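Long-range contact in group 3 allergen SMIPP-S Yv6023A04 (Sarcoptes scabiei type hominis, PDB 3H7O), which belongs to the trypsin-like S1 peptidase family but is known as an inactivated protease paralogue of the scabies mite, so probably does not cleave proteins: residues A[55-67]-A[129-142]. The protein carries 3 engineered substitutions. Numbering follows the deposited sequence.
Sequences IQYESTNLWEDPG and YGDGQTMDPKDHDL
Trp63 lies with its six-membered ring on the imidazole of His140, an offset stack with centroids 3.8 Å apart and planes 21° from parallel. The imidazole cannot easily turn: in its own plane NE2 donates to Gly132 O and ND1 to Asp136 O, so both nitrogens are spent inside the 129-142 loop and a flat face is held out to the indole. Trp63 CH2 comes to 3.3 Å from Thr134 O, and CE3 packs on the ring of Pro137.

With CG of Asn61 anti to the backbone N (chi1 -180°), ND2 faces the other segment and gives one hydrogen to Pro137 O at 2.8 Å and the other to Asp141 OD1 at 2.6 Å, both nearly in the amide plane, though Asp141 receives its bond from above the carboxylate plane. From opposite faces of that amide, OD1 accepts Trp63 N, an Asx turn, and Glu64 N, completing the wider Asx motif; this helps fix the backbone from which the tryptophan projects.

Asn61 and Asp141 form a single antiparallel bridge, a non-hydrogen-bonded pair flanked by Leu142 N to Thr60 O and Leu62 N to His140 O. Deeper in, Leu62 CD2 sits over the centre of the Tyr129 ring, 3.7 Å from its centroid. Ser59 O lies at the ring edge, near its plane, and accepts from Tyr129 OH at 2.6 Å; a water donates to that OH and accepts from Ser59 N.

The contact joins the two beta domains of the chymotrypsin (S1) fold through their loops: one follows strand 54-57 of the six-stranded barrel, the other links strands 123-128 and 143-150. Leu62 also touches Ala16 of strand 14-19, and Leu142 makes a backbone hydrogen bond with Thr6.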
loop_
_atom_site.group_PDB
_atom_site.type_symbol
_atom_site.label_atom_id
_atom_site.label_comp_id
_atom_site.label_asym_id
_atom_site.label_seq_id
_atom_site.Cartn_x
_atom_site.Cartn_y
_atom_site.Cartn_z
ATOM N N ILE A 55 7.538 -11.128 -0.534
ATOM C CA ILE A 55 7.627 -9.789 -1.106
ATOM C C ILE A 55 8.152 -9.884 -2.532
ATOM O O ILE A 55 9.283 -10.322 -2.749
ATOM C CB ILE A 55 8.578 -8.861 -0.290
ATOM C CG1 ILE A 55 8.175 -8.792 1.190
ATOM C CG2 ILE A 55 8.675 -7.458 -0.938
ATOM C CD1 ILE A 55 6.782 -8.251 1.452
ATOM N N GLN A 56 7.328 -9.470 -3.493
ATOM C CA GLN A 56 7.738 -9.394 -4.890
ATOM C C GLN A 56 8.063 -7.942 -5.230
ATOM O O GLN A 56 7.248 -7.037 -5.002
ATOM C CB GLN A 56 6.650 -9.946 -5.822
ATOM C CG GLN A 56 7.062 -9.991 -7.307
ATOM C CD GLN A 56 6.100 -10.777 -8.192
ATOM O OE1 GLN A 56 5.071 -11.282 -7.736
ATOM N NE2 GLN A 56 6.442 -10.887 -9.472
ATOM N N TYR A 57 9.254 -7.727 -5.775
ATOM C CA TYR A 57 9.738 -6.378 -6.051
ATOM C C TYR A 57 10.437 -6.278 -7.403
ATOM O O TYR A 57 10.694 -7.296 -8.047
ATOM C CB TYR A 57 10.607 -5.849 -4.892
ATOM C CG TYR A 57 11.856 -6.643 -4.531
ATOM C CD1 TYR A 57 13.126 -6.076 -4.682
ATOM C CD2 TYR A 57 11.774 -7.931 -3.994
ATOM C CE1 TYR A 57 14.285 -6.780 -4.334
ATOM C CE2 TYR A 57 12.930 -8.646 -3.648
ATOM C CZ TYR A 57 14.180 -8.061 -3.818
ATOM O OH TYR A 57 15.322 -8.757 -3.474
ATOM N N GLU A 58 10.698 -5.046 -7.845
ATOM C CA GLU A 58 11.305 -4.764 -9.154
ATOM C C GLU A 58 10.443 -5.241 -10.325
ATOM O O GLU A 58 10.967 -5.581 -11.385
ATOM C CB GLU A 58 12.723 -5.359 -9.254
ATOM C CG GLU A 58 13.681 -4.883 -8.171
ATOM C CD GLU A 58 15.133 -5.250 -8.436
ATOM O OE1 GLU A 58 15.413 -5.983 -9.407
ATOM O OE2 GLU A 58 16.001 -4.795 -7.662
ATOM N N SER A 59 9.122 -5.233 -10.137
ATOM C CA SER A 59 8.203 -5.869 -11.079
ATOM C C SER A 59 7.270 -4.888 -11.785
ATOM O O SER A 59 6.509 -4.161 -11.149
ATOM C CB SER A 59 7.384 -6.965 -10.376
ATOM O OG SER A 59 6.449 -7.556 -11.267
ATOM N N THR A 60 7.313 -4.907 -13.110
ATOM C CA THR A 60 6.439 -4.069 -13.926
ATOM C C THR A 60 5.163 -4.833 -14.291
ATOM O O THR A 60 4.154 -4.240 -14.673
ATOM C CB THR A 60 7.208 -3.556 -15.162
ATOM O OG1 THR A 60 8.307 -2.753 -14.708
ATOM C CG2 THR A 60 6.321 -2.720 -16.082
ATOM N N ASN A 61 5.229 -6.159 -14.162
ATOM C CA ASN A 61 4.078 -7.040 -14.311
ATOM C C ASN A 61 4.357 -8.305 -13.510
ATOM O O ASN A 61 5.365 -8.970 -13.737
ATOM C CB ASN A 61 3.808 -7.367 -15.788
ATOM C CG ASN A 61 2.606 -8.283 -15.977
ATOM O OD1 ASN A 61 2.633 -9.457 -15.595
ATOM N ND2 ASN A 61 1.548 -7.754 -16.576
ATOM N N LEU A 62 3.470 -8.623 -12.566
ATOM C CA LEU A 62 3.711 -9.712 -11.608
ATOM C C LEU A 62 3.996 -11.070 -12.256
ATOM O O LEU A 62 4.706 -11.907 -11.679
ATOM C CB LEU A 62 2.559 -9.817 -10.606
ATOM C CG LEU A 62 2.332 -8.615 -9.681
ATOM C CD1 LEU A 62 1.254 -8.924 -8.652
ATOM C CD2 LEU A 62 3.629 -8.192 -8.989
ATOM N N TRP A 63 3.455 -11.273 -13.457
ATOM C CA TRP A 63 3.683 -12.496 -14.227
ATOM C C TRP A 63 4.814 -12.344 -15.242
ATOM O O TRP A 63 5.765 -13.129 -15.247
ATOM C CB TRP A 63 2.408 -12.914 -14.968
ATOM C CG TRP A 63 1.294 -13.420 -14.097
ATOM C CD1 TRP A 63 1.332 -13.651 -12.749
ATOM C CD2 TRP A 63 -0.019 -13.796 -14.530
ATOM N NE1 TRP A 63 0.117 -14.124 -12.315
ATOM C CE2 TRP A 63 -0.729 -14.228 -13.389
ATOM C CE3 TRP A 63 -0.667 -13.804 -15.774
ATOM C CZ2 TRP A 63 -2.055 -14.664 -13.452
ATOM C CZ3 TRP A 63 -1.987 -14.238 -15.838
ATOM C CH2 TRP A 63 -2.665 -14.663 -14.682
ATOM N N GLU A 64 4.698 -11.327 -16.096
ATOM C CA GLU A 64 5.543 -11.186 -17.288
ATOM C C GLU A 64 6.904 -10.536 -17.051
ATOM O O GLU A 64 7.852 -10.795 -17.793
ATOM C CB GLU A 64 4.786 -10.431 -18.378
ATOM C CG GLU A 64 3.540 -11.161 -18.846
ATOM C CD GLU A 64 2.900 -10.515 -20.049
ATOM O OE1 GLU A 64 2.545 -9.316 -19.978
ATOM O OE2 GLU A 64 2.744 -11.217 -21.065
ATOM N N ASP A 65 6.985 -9.671 -16.044
ATOM C CA ASP A 65 8.261 -9.103 -15.616
ATOM C C ASP A 65 8.334 -9.269 -14.101
ATOM O O ASP A 65 8.164 -8.294 -13.364
ATOM C CB ASP A 65 8.379 -7.627 -16.027
ATOM C CG ASP A 65 9.697 -6.993 -15.580
ATOM O OD1 ASP A 65 10.768 -7.567 -15.878
ATOM O OD2 ASP A 65 9.659 -5.925 -14.923
ATOM N N PRO A 66 8.569 -10.510 -13.632
ATOM C CA PRO A 66 8.361 -10.836 -12.216
ATOM C C PRO A 66 9.351 -10.205 -11.233
ATOM O O PRO A 66 9.094 -10.215 -10.026
ATOM C CB PRO A 66 8.486 -12.363 -12.187
ATOM C CG PRO A 66 9.378 -12.682 -13.330
ATOM C CD PRO A 66 9.031 -11.684 -14.398
ATOM N N GLY A 67 10.455 -9.662 -11.748
ATOM C CA GLY A 67 11.477 -9.018 -10.920
ATOM C C GLY A 67 12.123 -9.977 -9.931
ATOM O O GLY A 67 12.670 -11.008 -10.319
ATOM N N TYR A 129 -0.948 -3.039 -8.224
ATOM C CA TYR A 129 -1.198 -4.122 -9.170
ATOM C C TYR A 129 -2.653 -4.563 -9.264
ATOM O O TYR A 129 -3.003 -5.353 -10.139
ATOM C CB TYR A 129 -0.311 -5.323 -8.819
ATOM C CG TYR A 129 1.166 -4.994 -8.827
ATOM C CD1 TYR A 129 1.895 -5.023 -10.015
ATOM C CD2 TYR A 129 1.833 -4.643 -7.648
ATOM C CE1 TYR A 129 3.252 -4.717 -10.034
ATOM C CE2 TYR A 129 3.197 -4.341 -7.655
ATOM C CZ TYR A 129 3.895 -4.377 -8.854
ATOM O OH TYR A 129 5.233 -4.074 -8.884
ATOM N N GLY A 130 -3.496 -4.062 -8.363
ATOM C CA GLY A 130 -4.908 -4.449 -8.341
ATOM C C GLY A 130 -5.099 -5.883 -7.882
ATOM O O GLY A 130 -4.233 -6.444 -7.201
ATOM N N ASP A 131 -6.232 -6.471 -8.261
ATOM C CA ASP A 131 -6.581 -7.840 -7.879
ATOM C C ASP A 131 -5.725 -8.868 -8.605
ATOM O O ASP A 131 -5.500 -8.761 -9.815
ATOM C CB ASP A 131 -8.063 -8.118 -8.158
ATOM C CG ASP A 131 -8.989 -7.420 -7.180
ATOM O OD1 ASP A 131 -8.541 -7.075 -6.065
ATOM O OD2 ASP A 131 -10.176 -7.229 -7.528
ATOM N N GLY A 132 -5.272 -9.873 -7.859
ATOM C CA GLY A 132 -4.380 -10.897 -8.393
ATOM C C GLY A 132 -5.021 -12.191 -8.862
ATOM O O GLY A 132 -4.385 -12.975 -9.570
ATOM N N GLN A 133 -6.276 -12.418 -8.481
ATOM C CA GLN A 133 -6.958 -13.672 -8.801
ATOM C C GLN A 133 -7.685 -13.600 -10.155
ATOM O O GLN A 133 -8.799 -14.106 -10.307
ATOM C CB GLN A 133 -7.915 -14.060 -7.662
ATOM C CG GLN A 133 -8.157 -15.556 -7.514
ATOM N N THR A 134 -7.039 -12.968 -11.135
ATOM C CA THR A 134 -7.595 -12.824 -12.485
ATOM C C THR A 134 -6.727 -13.539 -13.526
ATOM O O THR A 134 -5.558 -13.831 -13.269
ATOM C CB THR A 134 -7.772 -11.336 -12.880
ATOM O OG1 THR A 134 -6.623 -10.585 -12.467
ATOM C CG2 THR A 134 -9.015 -10.752 -12.223
ATOM N N MET A 135 -7.303 -13.802 -14.697
ATOM C CA MET A 135 -6.652 -14.616 -15.731
ATOM C C MET A 135 -5.869 -13.834 -16.785
ATOM O O MET A 135 -5.022 -14.403 -17.478
ATOM C CB MET A 135 -7.679 -15.506 -16.427
ATOM C CG MET A 135 -8.087 -16.719 -15.618
ATOM S SD MET A 135 -9.267 -17.756 -16.487
ATOM C CE MET A 135 -8.270 -18.405 -17.833
ATOM N N ASP A 136 -6.163 -12.544 -16.916
ATOM C CA ASP A 136 -5.531 -11.702 -17.927
ATOM C C ASP A 136 -4.180 -11.193 -17.416
ATOM O O ASP A 136 -4.113 -10.600 -16.336
ATOM C CB ASP A 136 -6.455 -10.527 -18.285
ATOM C CG ASP A 136 -6.111 -9.879 -19.621
ATOM O OD1 ASP A 136 -4.916 -9.772 -19.973
ATOM O OD2 ASP A 136 -7.052 -9.457 -20.324
ATOM N N PRO A 137 -3.097 -11.437 -18.183
ATOM C CA PRO A 137 -1.758 -10.932 -17.843
ATOM C C PRO A 137 -1.704 -9.409 -17.664
ATOM O O PRO A 137 -0.987 -8.919 -16.786
ATOM C CB PRO A 137 -0.912 -11.355 -19.044
ATOM C CG PRO A 137 -1.588 -12.571 -19.556
ATOM C CD PRO A 137 -3.054 -12.345 -19.346
ATOM N N LYS A 138 -2.461 -8.678 -18.483
ATOM C CA LYS A 138 -2.527 -7.215 -18.389
ATOM C C LYS A 138 -3.090 -6.735 -17.053
ATOM O O LYS A 138 -2.718 -5.662 -16.574
ATOM C CB LYS A 138 -3.331 -6.625 -19.553
ATOM C CG LYS A 138 -2.663 -6.800 -20.908
ATOM C CD LYS A 138 -3.482 -6.174 -22.024
ATOM C CE LYS A 138 -2.900 -6.528 -23.386
ATOM N NZ LYS A 138 -3.738 -6.012 -24.505
ATOM N N ASP A 139 -3.975 -7.533 -16.452
ATOM C CA ASP A 139 -4.503 -7.238 -15.119
ATOM C C ASP A 139 -3.406 -7.229 -14.062
ATOM O O ASP A 139 -3.601 -6.703 -12.969
ATOM C CB ASP A 139 -5.577 -8.250 -14.710
ATOM C CG ASP A 139 -6.871 -8.082 -15.479
ATOM O OD1 ASP A 139 -7.091 -7.008 -16.076
ATOM O OD2 ASP A 139 -7.675 -9.036 -15.479
ATOM N N HIS A 140 -2.256 -7.809 -14.396
ATOM C CA HIS A 140 -1.142 -7.916 -13.457
ATOM C C HIS A 140 -0.036 -6.893 -13.712
ATOM O O HIS A 140 1.036 -6.985 -13.121
ATOM C CB HIS A 140 -0.593 -9.350 -13.445
ATOM C CG HIS A 140 -1.594 -10.361 -12.983
ATOM N ND1 HIS A 140 -2.554 -10.891 -13.817
ATOM C CD2 HIS A 140 -1.801 -10.922 -11.768
ATOM C CE1 HIS A 140 -3.311 -11.732 -13.137
ATOM N NE2 HIS A 140 -2.871 -11.775 -11.893
ATOM N N ASP A 141 -0.311 -5.918 -14.581
ATOM C CA ASP A 141 0.613 -4.811 -14.829
ATOM C C ASP A 141 0.727 -3.912 -13.609
ATOM O O ASP A 141 -0.253 -3.704 -12.889
ATOM C CB ASP A 141 0.120 -3.935 -15.985
ATOM C CG ASP A 141 0.364 -4.551 -17.348
ATOM O OD1 ASP A 141 1.351 -5.294 -17.529
ATOM O OD2 ASP A 141 -0.440 -4.266 -18.251
ATOM N N LEU A 142 1.918 -3.362 -13.397
ATOM C CA LEU A 142 2.079 -2.232 -12.492
ATOM C C LEU A 142 1.340 -1.035 -13.079
ATOM O O LEU A 142 1.542 -0.676 -14.241
ATOM C CB LEU A 142 3.558 -1.887 -12.294
ATOM C CG LEU A 142 3.881 -0.661 -11.429
ATOM C CD1 LEU A 142 3.456 -0.864 -9.979
ATOM C CD2 LEU A 142 5.360 -0.355 -11.504
HETATM O O HOH W 1 7.643 -4.291 -7.672
HETATM O O HOH W 2 3.012 -1.884 -16.470
#